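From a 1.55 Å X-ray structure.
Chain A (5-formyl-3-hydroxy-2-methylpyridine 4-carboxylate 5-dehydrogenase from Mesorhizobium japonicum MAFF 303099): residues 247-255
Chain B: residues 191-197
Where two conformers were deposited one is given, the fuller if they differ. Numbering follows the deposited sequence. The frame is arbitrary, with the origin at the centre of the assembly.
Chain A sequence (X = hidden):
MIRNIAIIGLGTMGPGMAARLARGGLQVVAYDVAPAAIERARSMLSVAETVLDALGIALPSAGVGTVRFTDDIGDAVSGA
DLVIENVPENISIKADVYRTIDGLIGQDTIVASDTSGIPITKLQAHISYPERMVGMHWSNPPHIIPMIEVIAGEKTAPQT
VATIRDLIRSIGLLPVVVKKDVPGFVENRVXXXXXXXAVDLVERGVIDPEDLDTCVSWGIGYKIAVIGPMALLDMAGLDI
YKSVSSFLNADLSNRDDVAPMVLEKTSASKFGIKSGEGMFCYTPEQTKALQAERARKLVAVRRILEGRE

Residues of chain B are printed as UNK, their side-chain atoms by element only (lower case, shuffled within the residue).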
ATOM      1  N   PHE A 247      16.084  10.181  11.505  1.00 13.69           N
ATOM      2  CA  PHE A 247      17.159  10.273  10.519  1.00 17.35           C
ATOM      3  C   PHE A 247      16.678   9.917   9.120  1.00 13.82           C
ATOM      4  O   PHE A 247      17.219  10.427   8.140  1.00 15.91           O
ATOM      5  CB  PHE A 247      18.361   9.392  10.906  1.00 14.83           C
ATOM      6  CG  PHE A 247      18.090   7.916  10.858  1.00 17.74           C
ATOM      7  CD1 PHE A 247      18.244   7.196   9.678  1.00 16.32           C
ATOM      8  CD2 PHE A 247      17.716   7.240  12.005  1.00 17.69           C
ATOM      9  CE1 PHE A 247      18.004   5.841   9.641  1.00 17.15           C
ATOM     10  CE2 PHE A 247      17.480   5.878  11.981  1.00 19.94           C
ATOM     11  CZ  PHE A 247      17.620   5.177  10.799  1.00 20.03           C
ATOM     12  N   LEU A 248      15.657   9.070   9.000  1.00 11.21           N
ATOM     13  CA  LEU A 248      15.263   8.629   7.663  1.00 12.09           C
ATOM     14  C   LEU A 248      14.472   9.705   6.912  1.00  9.83           C
ATOM     15  O   LEU A 248      14.630   9.838   5.702  1.00 11.00           O
ATOM     16  CB  LEU A 248      14.471   7.317   7.727  1.00 12.82           C
ATOM     17  CG  LEU A 248      14.153   6.645   6.383  1.00 13.45           C
ATOM     18  CD1 LEU A 248      15.434   6.473   5.565  1.00 17.00           C
ATOM     19  CD2 LEU A 248      13.476   5.301   6.580  1.00 13.73           C
ATOM     20  N   ASN A 249      13.623  10.473   7.600  1.00  9.94           N
ATOM     21  CA  ASN A 249      12.909  11.561   6.918  1.00  9.75           C
ATOM     22  C   ASN A 249      13.869  12.522   6.235  1.00 11.26           C
ATOM     23  O   ASN A 249      13.595  13.021   5.144  1.00 11.77           O
ATOM     24  CB  ASN A 249      12.017  12.363   7.879  1.00 10.41           C
ATOM     25  CG  ASN A 249      10.692  11.677   8.174  1.00  9.90           C
ATOM     26  OD1 ASN A 249      10.330  10.679   7.549  1.00 10.38           O
ATOM     27  ND2 ASN A 249       9.958  12.220   9.140  1.00 10.15           N
ATOM     28  N   ALA A 250      15.005  12.762   6.884  1.00 12.18           N
ATOM     29  CA  ALA A 250      16.013  13.651   6.334  1.00 12.99           C
ATOM     30  C   ALA A 250      16.612  13.124   5.034  1.00 14.50           C
ATOM     31  O   ALA A 250      17.086  13.911   4.213  1.00 18.31           O
ATOM     32  CB  ALA A 250      17.113  13.883   7.365  1.00 16.79           C
ATOM     33  N   ASP A 251      16.562  11.810   4.819  1.00 10.78           N
ATOM     34  CA  ASP A 251      17.218  11.247   3.643  0.80 12.05           C
ATOM     35  C   ASP A 251      16.274  10.967   2.477  1.00 11.27           C
ATOM     36  O   ASP A 251      16.723  10.692   1.364  1.00 12.44           O
ATOM     37  CB  ASP A 251      17.949   9.952   3.996  0.80 12.66           C
ATOM     38  CG  ASP A 251      19.053   9.651   3.016  0.80 13.48           C
ATOM     39  OD1 ASP A 251      19.948  10.513   2.881  0.80 16.49           O
ATOM     40  OD2 ASP A 251      19.027   8.589   2.359  0.80 12.08           O
ATOM     41  N   LEU A 252      14.971  11.053   2.717  1.00 12.01           N
ATOM     42  CA  LEU A 252      13.997  10.778   1.656  1.00 10.75           C
ATOM     43  C   LEU A 252      14.077  11.784   0.505  1.00  9.75           C
ATOM     44  O   LEU A 252      14.496  12.931   0.699  1.00 11.79           O
ATOM     45  CB  LEU A 252      12.588  10.793   2.238  1.00 10.00           C
ATOM     46  CG  LEU A 252      12.290   9.687   3.248  1.00 10.41           C
ATOM     47  CD1 LEU A 252      10.890   9.873   3.811  1.00  9.85           C
ATOM     48  CD2 LEU A 252      12.454   8.310   2.597  1.00 11.92           C
ATOM     49  N   SER A 253      13.675  11.363  -0.694  1.00  9.87           N
ATOM     50  CA  SER A 253      13.557  12.311  -1.798  1.00  8.89           C
ATOM     51  C   SER A 253      12.540  13.401  -1.476  1.00  9.79           C
ATOM     52  O   SER A 253      11.462  13.132  -0.948  1.00  9.78           O
ATOM     53  CB  SER A 253      13.152  11.596  -3.088  1.00 12.37           C
ATOM     54  OG  SER A 253      12.875  12.531  -4.121  1.00 12.47           O
ATOM     55  N   ASN A 254      12.894  14.638  -1.810  1.00  9.84           N
ATOM     56  CA  ASN A 254      11.983  15.760  -1.664  1.00  8.63           C
ATOM     57  C   ASN A 254      11.735  16.424  -3.010  1.00  9.57           C
ATOM     58  O   ASN A 254      11.484  17.638  -3.072  1.00 10.91           O
ATOM     59  CB  ASN A 254      12.531  16.778  -0.666  1.00 11.11           C
ATOM     60  CG  ASN A 254      12.680  16.195   0.724  1.00 12.34           C
ATOM     61  OD1 ASN A 254      11.854  15.399   1.165  1.00 12.56           O
ATOM     62  ND2 ASN A 254      13.747  16.587   1.422  1.00 16.24           N
ATOM     63  N   ARG A 255      11.781  15.621  -4.078  1.00 10.44           N
ATOM     64  CA  ARG A 255      11.680  16.147  -5.444  1.00  9.86           C
ATOM     65  C   ARG A 255      10.477  17.075  -5.614  1.00 12.76           C
ATOM     66  O   ARG A 255       9.374  16.782  -5.149  1.00 10.46           O
ATOM     67  CB  ARG A 255      11.607  15.007  -6.468  1.00 12.33           C
ATOM     68  CG  ARG A 255      11.422  15.529  -7.900  1.00 13.05           C
ATOM     69  CD  ARG A 255      11.666  14.476  -8.975  1.00 10.84           C
ATOM     70  NE  ARG A 255      13.052  14.013  -9.022  1.00 12.58           N
ATOM     71  CZ  ARG A 255      14.043  14.652  -9.641  1.00 12.11           C
ATOM     72  NH1 ARG A 255      13.834  15.816 -10.263  1.00 11.60           N
ATOM     73  NH2 ARG A 255      15.264  14.131  -9.625  1.00 12.88           N
TER
ATOM     74  N   UNK B 191       7.973   3.002   2.471  1.00  9.46           N
ATOM     75  CA  UNK B 191       7.016   3.047   3.574  1.00  7.04           C
ATOM     76  C   UNK B 191       7.094   4.363   4.342  1.00  7.58           C
ATOM     77  O   UNK B 191       6.071   4.986   4.646  1.00  8.35           O
ATOM     78  c   UNK B 191       4.855   1.747   5.387  1.00  9.46           C
ATOM     79  c   UNK B 191       6.744   0.788   6.760  1.00 11.16           C
ATOM     80  c   UNK B 191       6.333   1.881   5.774  1.00  8.90           C
ATOM     81  c   UNK B 191       7.255   1.886   4.544  1.00  9.80           C
ATOM     82  N   UNK B 192       8.312   4.793   4.658  1.00  8.49           N
ATOM     83  CA  UNK B 192       8.455   6.018   5.431  1.00  8.61           C
ATOM     84  C   UNK B 192       8.082   7.242   4.594  1.00  9.12           C
ATOM     85  O   UNK B 192       7.656   8.245   5.144  1.00  8.46           O
ATOM     86  c   UNK B 192       9.748   4.098   7.534  1.00  9.81           C
ATOM     87  c   UNK B 192      10.164   6.209   8.539  1.00  9.96           C
ATOM     88  c   UNK B 192       9.781   3.494   8.794  1.00 11.25           C
ATOM     89  c   UNK B 192      10.010   4.278   9.914  1.00 13.15           C
ATOM     90  c   UNK B 192      10.198   5.627   9.785  1.00 10.44           C
ATOM     91  c   UNK B 192       9.875   6.132   6.027  1.00  8.21           C
ATOM     92  o   UNK B 192      10.057   3.735  11.181  1.00 12.92           O
ATOM     93  c   UNK B 192       9.945   5.463   7.390  1.00 10.39           C
ATOM     94  N   UNK B 193       8.180   7.163   3.271  1.00  9.11           N
ATOM     95  CA  UNK B 193       7.681   8.268   2.452  1.00  8.61           C
ATOM     96  C   UNK B 193       6.157   8.359   2.534  1.00  7.86           C
ATOM     97  O   UNK B 193       5.595   9.447   2.665  1.00  8.97           O
ATOM     98  c   UNK B 193       8.134   8.106   1.014  1.00  9.07           C
ATOM     99  N   UNK B 194       5.493   7.207   2.452  1.00  7.55           N
ATOM    100  CA  UNK B 194       4.042   7.127   2.633  1.00  8.78           C
ATOM    101  C   UNK B 194       3.657   7.680   4.001  1.00  8.05           C
ATOM    102  O   UNK B 194       2.773   8.533   4.110  1.00  9.73           O
ATOM    103  c   UNK B 194       3.573   5.672   2.475  1.00  9.23           C
ATOM    104  c   UNK B 194       1.642   5.179   4.035  1.00 11.57           C
ATOM    105  c   UNK B 194       1.994   3.854   1.964  1.00 15.91           C
ATOM    106  c   UNK B 194       2.111   5.237   2.590  1.00 14.89           C
ATOM    107  N   UNK B 195       4.332   7.194   5.042  1.00  8.41           N
ATOM    108  CA  UNK B 195       4.024   7.590   6.415  1.00  8.98           C
ATOM    109  C   UNK B 195       4.278   9.068   6.655  1.00  9.07           C
ATOM    110  O   UNK B 195       3.509   9.717   7.360  1.00  8.99           O
ATOM    111  c   UNK B 195       5.427   4.535   8.374  1.00 10.76           C
ATOM    112  c   UNK B 195       3.032   5.144   8.043  1.00 10.66           C
ATOM    113  c   UNK B 195       4.853   6.765   7.407  1.00  9.25           C
ATOM    114  c   UNK B 195       4.454   5.289   7.493  1.00 10.31           C
ATOM    115  N   UNK B 196       5.352   9.607   6.078  1.00  9.00           N
ATOM    116  CA  UNK B 196       5.655  11.020   6.290  1.00  8.74           C
ATOM    117  C   UNK B 196       4.486  11.901   5.841  1.00  8.58           C
ATOM    118  O   UNK B 196       4.072  12.830   6.551  1.00  9.00           O
ATOM    119  c   UNK B 196       7.310  12.895   5.739  1.00  6.87           C
ATOM    120  n   UNK B 196      10.732  14.137   3.549  1.00 10.36           N
ATOM    121  n   UNK B 196       8.783  12.941   3.759  1.00  9.49           N
ATOM    122  c   UNK B 196       8.685  13.185   5.190  1.00  9.72           C
ATOM    123  n   UNK B 196       9.799  13.133   1.689  1.00 10.24           N
ATOM    124  c   UNK B 196       6.938  11.413   5.555  1.00  8.51           C
ATOM    125  c   UNK B 196       9.773  13.398   2.997  1.00  9.81           C
ATOM    126  N   UNK B 197       3.916  11.580   4.685  1.00  8.67           N
ATOM    127  CA  UNK B 197       2.784  12.369   4.181  1.00  9.05           C
ATOM    128  C   UNK B 197       1.509  12.095   4.981  1.00  7.40           C
ATOM    129  O   UNK B 197       0.774  13.022   5.323  1.00  9.21           O
ATOM    130  c   UNK B 197       2.556  12.082   2.691  1.00  7.26           C
ATOM    131  c   UNK B 197       1.474  12.947   2.041  1.00  8.78           C
ATOM    132  o   UNK B 197       0.852  15.232   2.128  1.00 12.02           O
ATOM    133  c   UNK B 197       1.798  14.427   2.053  1.00  9.49           C
ATOM    134  o   UNK B 197       2.988  14.808   1.987  1.00 10.02           O
TER
HETATM  135  O   HOH W   1       8.237   8.899   7.772  1.00  9.04           O

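Position 191 carries four side-chain carbons, forked at the second. Its CA-to-CB bond points sideways, and no side-chain atom comes within 7 Å of the chain A stretch. The fork after one methylene carbon identifies Leu B191.

Position 192 has one carbon followed by a six-carbon ring bearing a single oxygen. The CA-to-CB bond points toward chain A. A methyl carbon, CD2 of Leu A248, lies over one face of the ring. The phenol marks Tyr B192. Leu A248 CD2 is 3.6 Å from Tyr B192 CG and 4.1 Å from the ring centroid, a CH-pi contact.

Position 193 has a single side-chain carbon. Its CB lies 4.3 Å from CD1 of Leu A252. This is Ala B193. The same Leu A252 CD1 comes even nearer the backbone, 3.8 Å from Ala B193 CA.

Position 194 again has four carbons, forked at the second. The CA-to-CB bond points away from chain A, and the side chain makes no contact with it. This is Leu B194.

Position 195 shows the same four-carbon fork. Its CA-to-CB bond points sideways, and the side chain makes no contact. This is Leu B195.

Position 196 has three carbons, a nitrogen, then a carbon carrying two more nitrogens. The planar end reaches the loop after the chain A helix, near Ser A253 and Asn A254. This guanidinium belongs to Arg B196. NH1 of Arg B196 donates to OD1 of Asn A254 at 2.9 Å. NH2 of Arg B196 donates to O of Ser A253 at 3.1 Å, and NH2 also makes a weak bond to Asn A254 OD1 at 3.1 Å. Both acceptors lie at the edge of the group, where its N-H bonds point. CB of Leu A252 covers one face, 3.7 Å from Arg B196 NH2.

Position 197 has three carbons, the third carrying two oxygens. It is out of reach of the chain A stretch. The carboxylate identifies Glu B197, whose oxygens are hydrogen-bonded elsewhere in the structure.

The two helices cross at nearly a right angle, and the contact has an apolar and a polar part. Leu A248 packs on the Tyr B192 ring, and Leu A252 on Ala B193 and the CB of Tyr B192. Arg B196, with the largest covered area, ties the helix to the loop. Water 1 donates to Tyr B192 O and Asn A249 OD1, each 2.8 Å from the water O, and so bridges two acceptors that cannot bond each other.

Chain B (191-197) LYALLRE
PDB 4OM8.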